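PDB 6E57: surface glycan binding protein B from Bacteroides ovatus, which binds mixed-linkage beta-glucan, and probably serves the bacterium at the cell surface in capturing this cereal polysaccharide for use. Local coordinates for residues 293-297 / 298-302; 236-240 / 241-245; 79-83 / 84-88. All blocks are in the same frame, centred on the assembly; numbering follows the deposited sequence.

Interaction 1 (293-297 / 298-302); sequences FLNDN and ITTTE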
loop_
_atom_site.group_PDB
_atom_site.type_symbol
_atom_site.label_atom_id
_atom_site.label_comp_id
_atom_site.label_asym_id
_atom_site.label_seq_id
_atom_site.Cartn_x
_atom_site.Cartn_y
_atom_site.Cartn_z
ATOM N N PHE A 293 10.108 1.287 10.694
ATOM C CA PHE A 293 9.491 0.318 9.792
ATOM C C PHE A 293 7.974 0.536 9.755
ATOM O O PHE A 293 7.334 0.639 10.799
ATOM C CB PHE A 293 9.817 -1.110 10.233
ATOM C CG PHE A 293 11.288 -1.439 10.244
ATOM C CD1 PHE A 293 12.068 -1.167 11.356
ATOM C CD2 PHE A 293 11.893 -2.020 9.141
ATOM C CE1 PHE A 293 13.420 -1.465 11.365
ATOM C CE2 PHE A 293 13.246 -2.318 9.153
ATOM C CZ PHE A 293 14.008 -2.042 10.265
ATOM N N LEU A 294 7.425 0.591 8.537
ATOM C CA LEU A 294 6.002 0.779 8.287
ATOM C C LEU A 294 5.412 -0.544 7.792
ATOM O O LEU A 294 6.011 -1.193 6.939
ATOM C CB LEU A 294 5.837 1.876 7.233
ATOM C CG LEU A 294 4.407 2.358 6.999
ATOM C CD1 LEU A 294 3.949 3.257 8.136
ATOM C CD2 LEU A 294 4.300 3.081 5.666
ATOM N N ASN A 295 4.236 -0.924 8.307
ATOM C CA ASN A 295 3.659 -2.234 7.995
ATOM C C ASN A 295 2.191 -2.091 7.567
ATOM O O ASN A 295 1.868 -2.362 6.403
ATOM C CB ASN A 295 3.919 -3.216 9.136
ATOM C CG ASN A 295 5.348 -3.722 9.106
ATOM O OD1 ASN A 295 5.672 -4.634 8.350
ATOM N ND2 ASN A 295 6.218 -3.107 9.888
ATOM N N ASP A 296 1.307 -1.682 8.483
ATOM C CA ASP A 296 -0.095 -1.415 8.122
ATOM C C ASP A 296 -0.458 0.001 8.578
ATOM O O ASP A 296 -1.437 0.202 9.292
ATOM C CB ASP A 296 -1.033 -2.482 8.697
ATOM C CG ASP A 296 -0.888 -3.847 8.044
ATOM O OD1 ASP A 296 -0.618 -3.893 6.828
ATOM O OD2 ASP A 296 -1.051 -4.857 8.757
ATOM N N ASN A 297 0.357 0.969 8.138
ATOM C CA ASN A 297 0.302 2.373 8.565
ATOM C C ASN A 297 0.603 2.476 10.069
ATOM O O ASN A 297 0.207 3.440 10.718
ATOM C CB ASN A 297 -1.023 3.033 8.168
ATOM C CG ASN A 297 -1.189 3.118 6.665
ATOM O OD1 ASN A 297 -0.478 3.868 5.999
ATOM N ND2 ASN A 297 -2.118 2.349 6.121
ATOM N N ILE A 298 1.332 1.483 10.597
ATOM C CA ILE A 298 1.879 1.490 11.954
ATOM C C ILE A 298 3.404 1.562 11.822
ATOM O O ILE A 298 3.978 0.832 11.015
ATOM C CB ILE A 298 1.436 0.243 12.751
ATOM C CG1 ILE A 298 -0.075 0.002 12.675
ATOM C CG2 ILE A 298 1.917 0.326 14.192
ATOM C CD1 ILE A 298 -0.919 1.128 13.234
ATOM N N THR A 299 4.032 2.448 12.606
ATOM C CA THR A 299 5.478 2.672 12.583
ATOM C C THR A 299 6.095 2.106 13.865
ATOM O O THR A 299 5.720 2.499 14.961
ATOM C CB THR A 299 5.814 4.160 12.422
ATOM O OG1 THR A 299 5.312 4.592 11.158
ATOM C CG2 THR A 299 7.297 4.451 12.491
ATOM N N THR A 300 7.048 1.186 13.703
ATOM C CA THR A 300 7.752 0.547 14.810
ATOM C C THR A 300 9.260 0.690 14.572
ATOM O O THR A 300 9.676 1.124 13.494
ATOM C CB THR A 300 7.327 -0.920 14.944
ATOM O OG1 THR A 300 7.654 -1.573 13.717
ATOM C CG2 THR A 300 5.852 -1.092 15.235
ATOM N N THR A 301 10.062 0.333 15.583
ATOM C CA THR A 301 11.522 0.248 15.443
ATOM C C THR A 301 11.954 -1.219 15.304
ATOM O O THR A 301 13.145 -1.498 15.186
ATOM C CB THR A 301 12.238 0.939 16.610
ATOM O OG1 THR A 301 11.744 0.390 17.830
ATOM C CG2 THR A 301 12.044 2.439 16.606
ATOM N N GLU A 302 10.971 -2.133 15.297
ATOM C CA GLU A 302 11.175 -3.571 15.176
ATOM C C GLU A 302 10.297 -4.103 14.039
ATOM O O GLU A 302 9.121 -3.786 13.972
ATOM C CB GLU A 302 10.831 -4.278 16.491
ATOM C CG GLU A 302 11.785 -3.945 17.625
ATOM C CD GLU A 302 11.527 -4.665 18.939
ATOM O OE1 GLU A 302 10.721 -5.620 18.943
ATOM O OE2 GLU A 302 12.138 -4.271 19.958
#
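Phe293 and Thr300 pair across a short antiparallel hairpin. The amide of Phe293 gives its hydrogen to Thr300 O (2.8 Å from Phe293 N), and Thr300 N returns the bond to Phe293 O at 3.0 Å. Beyond them Leu294 faces Thr299 as a non-hydrogen-bonded pair, and Asn295 N reaches back to Ile298 O (3.2 Å) where the chain turns.

The Phe293 side chain is worth following outward. Phe293 CB lies 4.1 Å from Thr300 OG1. CG stands anti to the carbonyl carbon (chi1 -61°), which carries the ring along the partner strand and past Thr300. Phe293 CD1 then has Thr300 O at 3.9 Å, an oxygen close to the ring plane and at its edge. One atom further on, Phe293 CE1 comes to 3.8 Å from Thr301 O, which meets the ring obliquely. The ring also touches Met281 and Val223 of neighbouring strands.

On the same face, the Thr300 hydroxyl sits between its backbone N and carbonyl carbon (chi1 60°), which puts OG1, as donor, at 2.7 Å from Glu302 O. It approaches from above that carbonyl plane, 35° out of it, and ties down the chain just past the pair. With a valine here, Glu302 O would probably be left without this donor and the backbone at 301-302 freer to shift.

On the other face Leu294 CD1 lies 3.6 Å from Thr299 OG1, the two side chains slanting across one another. Asn295 ND2, at the start of the turn, is bonded to Gln303 OE1.

Strand 222-225 runs parallel beside strand 292-294, with Leu294 bonded through its backbone to Val223, while strand 277-285 pairs antiparallel with the long strand 299-315.

Interaction 2 (236-240 / 241-245); sequences WTISG and INLEN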
loop_
_atom_site.group_PDB
_atom_site.type_symbol
_atom_site.label_atom_id
_atom_site.label_comp_id
_atom_site.label_asym_id
_atom_site.label_seq_id
_atom_site.Cartn_x
_atom_site.Cartn_y
_atom_site.Cartn_z
ATOM N N TRP A 236 18.716 -9.336 -0.915
ATOM C CA TRP A 236 17.497 -8.909 -0.259
ATOM C C TRP A 236 17.350 -7.401 -0.483
ATOM O O TRP A 236 18.208 -6.636 -0.049
ATOM C CB TRP A 236 17.563 -9.278 1.231
ATOM C CG TRP A 236 16.337 -8.964 2.034
ATOM C CD1 TRP A 236 15.073 -8.736 1.572
ATOM C CD2 TRP A 236 16.252 -8.891 3.471
ATOM N NE1 TRP A 236 14.218 -8.508 2.616
ATOM C CE2 TRP A 236 14.912 -8.598 3.793
ATOM C CE3 TRP A 236 17.176 -9.040 4.512
ATOM C CZ2 TRP A 236 14.478 -8.448 5.109
ATOM C CZ3 TRP A 236 16.748 -8.893 5.812
ATOM C CH2 TRP A 236 15.417 -8.600 6.104
ATOM N N THR A 237 16.291 -6.995 -1.194
ATOM C CA THR A 237 16.080 -5.591 -1.551
ATOM C C THR A 237 14.898 -5.030 -0.754
ATOM O O THR A 237 13.796 -5.582 -0.781
ATOM C CB THR A 237 15.904 -5.424 -3.065
ATOM O OG1 THR A 237 17.127 -5.833 -3.679
ATOM C CG2 THR A 237 15.585 -4.002 -3.471
ATOM N N ILE A 238 15.163 -3.914 -0.063
ATOM C CA ILE A 238 14.236 -3.243 0.835
ATOM C C ILE A 238 14.008 -1.813 0.322
ATOM O O ILE A 238 14.958 -1.148 -0.102
ATOM C CB ILE A 238 14.802 -3.279 2.268
ATOM C CG1 ILE A 238 14.674 -4.677 2.875
ATOM C CG2 ILE A 238 14.159 -2.223 3.149
ATOM C CD1 ILE A 238 15.449 -4.863 4.161
ATOM N N SER A 239 12.748 -1.355 0.374
ATOM C CA SER A 239 12.326 -0.064 -0.186
ATOM C C SER A 239 11.808 0.856 0.924
ATOM O O SER A 239 11.021 0.429 1.760
ATOM C CB SER A 239 11.287 -0.256 -1.252
ATOM O OG SER A 239 11.839 -0.936 -2.366
ATOM N N GLY A 240 12.237 2.124 0.886
ATOM C CA GLY A 240 11.947 3.114 1.924
ATOM C C GLY A 240 12.083 4.537 1.406
ATOM O O GLY A 240 11.917 4.774 0.217
ATOM N N ILE A 241 12.402 5.474 2.308
ATOM C CA ILE A 241 12.385 6.904 1.983
ATOM C C ILE A 241 13.756 7.545 2.250
ATOM O O ILE A 241 14.238 8.293 1.395
ATOM C CB ILE A 241 11.238 7.641 2.709
ATOM C CG1 ILE A 241 11.232 9.145 2.414
ATOM C CG2 ILE A 241 11.268 7.378 4.203
ATOM C CD1 ILE A 241 10.925 9.499 0.984
ATOM N N ASN A 242 14.382 7.287 3.405
ATOM C CA ASN A 242 15.673 7.932 3.711
ATOM C C ASN A 242 16.711 6.860 4.052
ATOM O O ASN A 242 17.355 6.908 5.102
ATOM C CB ASN A 242 15.536 8.980 4.820
ATOM C CG ASN A 242 14.730 10.189 4.395
ATOM O OD1 ASN A 242 14.991 10.779 3.346
ATOM N ND2 ASN A 242 13.760 10.576 5.207
ATOM N N LEU A 243 16.890 5.916 3.124
ATOM C CA LEU A 243 17.610 4.681 3.402
ATOM C C LEU A 243 19.125 4.860 3.222
ATOM O O LEU A 243 19.887 3.962 3.590
ATOM C CB LEU A 243 17.069 3.571 2.493
ATOM C CG LEU A 243 15.599 3.194 2.686
ATOM C CD1 LEU A 243 15.286 1.885 1.976
ATOM C CD2 LEU A 243 15.231 3.085 4.159
ATOM N N GLU A 244 19.562 6.007 2.684
ATOM C CA GLU A 244 20.997 6.286 2.513
ATOM C C GLU A 244 21.639 6.583 3.879
ATOM O O GLU A 244 22.853 6.415 4.043
ATOM C CB GLU A 244 21.229 7.411 1.496
ATOM C CG GLU A 244 21.112 8.821 2.056
ATOM C CD GLU A 244 19.696 9.356 2.189
ATOM O OE1 GLU A 244 18.743 8.552 2.093
ATOM O OE2 GLU A 244 19.550 10.583 2.382
ATOM N N ASN A 245 20.815 7.008 4.849
ATOM C CA ASN A 245 21.255 7.334 6.212
ATOM C C ASN A 245 21.481 6.064 7.050
ATOM O O ASN A 245 22.024 6.155 8.151
ATOM C CB ASN A 245 20.250 8.239 6.934
ATOM C CG ASN A 245 20.156 9.631 6.343
ATOM O OD1 ASN A 245 21.167 10.244 6.012
ATOM N ND2 ASN A 245 18.944 10.145 6.226
#
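Leu243 turns its side chain back over the backbone of Gly240, so that the loop folds onto the end of the strand it has just left. The side chain of Leu243 sets out toward the strand, and CG, anti to the carbonyl carbon (chi1 -63°), sits 3.7 Å from Gly240 CA. From there the branches spread: CD1 is 3.6 Å from Gly240 CA and extends along the strand toward Ile238, while CD2 stays 4.0 Å from Gly240 CA. A side chain on Gly240 would point into this leucine, which suggests why glycine suits the position.

Ile238 meets the leucine more loosely, with its CG2 4.4 Å from Leu243 CD1. The other arm of Ile238 runs the opposite way along the strand, its CD1 lying 3.7 Å above one face of the Trp236 ring, displaced toward the rim. Ile241 points away from the strand, against Leu222. Both Ile238 and Leu243 touch Val223.

The run Gly-Ile-Asn-Leu at the end of strand 235-240 resembles the sequence pattern of IPT/TIG-type immunoglobulin-like domains. Asn242, between the two aliphatic residues, is buried and bonds outward: ND2 to Ala220 O and Thr218 O, OD1 to Ser146 OG. The turn combines two kinds of chemistry, nondirectional apolar packing of leucine on glycine inside it and directional hydrogen bonds of the Asn242 side-chain amide, which fasten the loop to Thr218, Ala220 and Ser146.

Interaction 3 (79-83 / 84-88); sequences WFIDG and QEVES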
loop_
_atom_site.group_PDB
_atom_site.type_symbol
_atom_site.label_atom_id
_atom_site.label_comp_id
_atom_site.label_asym_id
_atom_site.label_seq_id
_atom_site.Cartn_x
_atom_site.Cartn_y
_atom_site.Cartn_z
ATOM N N TRP A 79 -18.835 20.936 14.982
ATOM C CA TRP A 79 -18.352 20.114 13.885
ATOM C C TRP A 79 -16.833 20.288 13.748
ATOM O O TRP A 79 -16.313 21.396 13.900
ATOM C CB TRP A 79 -19.088 20.467 12.585
ATOM C CG TRP A 79 -20.581 20.474 12.705
ATOM C CD1 TRP A 79 -21.354 21.455 13.255
ATOM C CD2 TRP A 79 -21.492 19.459 12.249
ATOM N NE1 TRP A 79 -22.678 21.119 13.179
ATOM C CE2 TRP A 79 -22.795 19.900 12.566
ATOM C CE3 TRP A 79 -21.338 18.225 11.610
ATOM C CZ2 TRP A 79 -23.930 19.150 12.266
ATOM C CZ3 TRP A 79 -22.461 17.484 11.311
ATOM C CH2 TRP A 79 -23.739 17.942 11.638
ATOM N N PHE A 80 -16.139 19.179 13.461
ATOM C CA PHE A 80 -14.694 19.164 13.279
ATOM C C PHE A 80 -14.342 18.419 11.984
ATOM O O PHE A 80 -14.714 17.260 11.817
ATOM C CB PHE A 80 -14.009 18.501 14.476
ATOM C CG PHE A 80 -14.190 19.207 15.795
ATOM C CD1 PHE A 80 -15.355 19.052 16.530
ATOM C CD2 PHE A 80 -13.184 20.006 16.318
ATOM C CE1 PHE A 80 -15.515 19.693 17.750
ATOM C CE2 PHE A 80 -13.346 20.646 17.537
ATOM C CZ PHE A 80 -14.512 20.490 18.251
ATOM N N ILE A 81 -13.625 19.105 11.083
ATOM C CA ILE A 81 -13.039 18.504 9.877
ATOM C C ILE A 81 -11.529 18.345 10.110
ATOM O O ILE A 81 -10.821 19.336 10.310
ATOM C CB ILE A 81 -13.343 19.355 8.623
ATOM C CG1 ILE A 81 -14.847 19.550 8.397
ATOM C CG2 ILE A 81 -12.666 18.767 7.394
ATOM C CD1 ILE A 81 -15.581 18.304 7.953
ATOM N N ASP A 82 -11.058 17.091 10.088
ATOM C CA ASP A 82 -9.663 16.715 10.365
ATOM C C ASP A 82 -9.199 17.355 11.681
ATOM O O ASP A 82 -8.106 17.912 11.753
ATOM C CB ASP A 82 -8.737 17.097 9.206
ATOM C CG ASP A 82 -8.932 16.278 7.940
ATOM O OD1 ASP A 82 -9.556 15.197 8.020
ATOM O OD2 ASP A 82 -8.449 16.727 6.882
ATOM N N GLY A 83 -10.047 17.284 12.714
ATOM C CA GLY A 83 -9.688 17.739 14.058
ATOM C C GLY A 83 -9.879 19.236 14.276
ATOM O O GLY A 83 -9.898 19.679 15.418
ATOM N N GLN A 84 -10.014 20.014 13.193
ATOM C CA GLN A 84 -10.156 21.477 13.252
ATOM C C GLN A 84 -11.645 21.842 13.330
ATOM O O GLN A 84 -12.442 21.388 12.510
ATOM C CB GLN A 84 -9.496 22.117 12.026
ATOM C CG GLN A 84 -9.742 23.616 11.884
ATOM C CD GLN A 84 -9.171 24.427 13.024
ATOM O OE1 GLN A 84 -8.178 24.053 13.642
ATOM N NE2 GLN A 84 -9.797 25.560 13.305
ATOM N N GLU A 85 -12.001 22.681 14.311
ATOM C CA GLU A 85 -13.378 23.142 14.496
ATOM C C GLU A 85 -13.780 24.005 13.297
ATOM O O GLU A 85 -12.970 24.758 12.761
ATOM C CB GLU A 85 -13.527 23.913 15.810
ATOM C CG GLU A 85 -14.940 24.420 16.060
ATOM C CD GLU A 85 -15.199 24.971 17.455
ATOM O OE1 GLU A 85 -14.272 24.933 18.293
ATOM O OE2 GLU A 85 -16.331 25.436 17.703
ATOM N N VAL A 86 -15.050 23.890 12.899
ATOM C CA VAL A 86 -15.544 24.472 11.666
ATOM C C VAL A 86 -16.961 25.001 11.912
ATOM O O VAL A 86 -17.730 24.404 12.671
ATOM C CB VAL A 86 -15.492 23.427 10.534
ATOM C CG1 VAL A 86 -16.727 22.541 10.492
ATOM C CG2 VAL A 86 -15.262 24.069 9.184
ATOM N N GLU A 87 -17.296 26.131 11.277
ATOM C CA GLU A 87 -18.634 26.709 11.384
ATOM C C GLU A 87 -19.591 25.863 10.538
ATOM O O GLU A 87 -19.213 25.360 9.480
ATOM C CB GLU A 87 -18.640 28.184 10.960
ATOM C CG GLU A 87 -18.559 28.410 9.456
ATOM C CD GLU A 87 -18.597 29.861 8.998
ATOM O OE1 GLU A 87 -18.392 30.100 7.788
ATOM O OE2 GLU A 87 -18.834 30.751 9.840
ATOM N N SER A 88 -20.817 25.688 11.039
ATOM C CA SER A 88 -21.911 25.096 10.279
ATOM C C SER A 88 -22.499 26.168 9.356
ATOM O O SER A 88 -23.040 27.171 9.838
ATOM C CB SER A 88 -22.964 24.529 11.205
ATOM O OG SER A 88 -23.789 25.554 11.743
#
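Gln84 O takes the hydrogen of Ile81 N at 2.9 Å, the shortest backbone bond of this tight hairpin, and the same oxygen also receives a CA-H contact from Phe80 (CA at 3.3 Å). The return bond, Gln84 N to Ile81 O, is 3.1 Å long. Between the two, Asp82 and Gly83 form the corners of a type I' turn, both with positive phi. Two pairs further from the turn, Val86 N also bonds to Trp79 O, though the pairing there is loose.

Phe80 and Glu85 face each other as the non-hydrogen-bonded pair. The phenyl ring lies across the partner strand: Phe80 CD2 is 3.5 Å from Glu85 N, met obliquely, and Phe80 CE2 is 3.7 Å from Glu85 CB. The glutamate chain then runs on extended, CG anti to the backbone N (chi1 -180°), and ring and carboxylate planes stand 43° apart.

On the other face the contact is aliphatic. Val86 CG1 touches both Trp79 CB (3.8 Å) and Ile81 CG1 (4.1 Å), side chains two residues apart on the partner strand. The indole reaches further along, with Ser88 CB 4.0 Å from Trp79 NE1; that nitrogen is hydrogen-bonded to Asp93 O.

At the turn, Asp82 is held by bonds to Asn106 N and, as a salt bridge, to Arg199. Trp79, Phe80 and Ile81 also pack on strand 103-113, whereas strand 84-86 is an outermost strand of its sheet within the chain. The whole is a classic two-residue beta hairpin, with glycine at the second corner of its type I' turn, on the border of a five-strand sheet consistent with an immunoglobulin-like domain.

Coming from the N terminus, the chain first makes interaction 3, a two-residue turn joining strands 75-81 and 84-86 at the border of the first five-strand sheet. Interaction 2 follows after a second such sheet: there the loop leaving strand 235-240 folds back on the strand's end before strand 246-251. Interaction 1 comes last, turning strand 292-294 into strand 299-315, ahead of the glycan-pocket residues from Trp322 onward. The three are in series, neither nesting nor crossing. Interactions 1 and 2 both pack against strand 222-225, their centres about 14 Å apart, whereas interaction 3 lies about 38 Å from interaction 2, centre to centre, in a separate sheet.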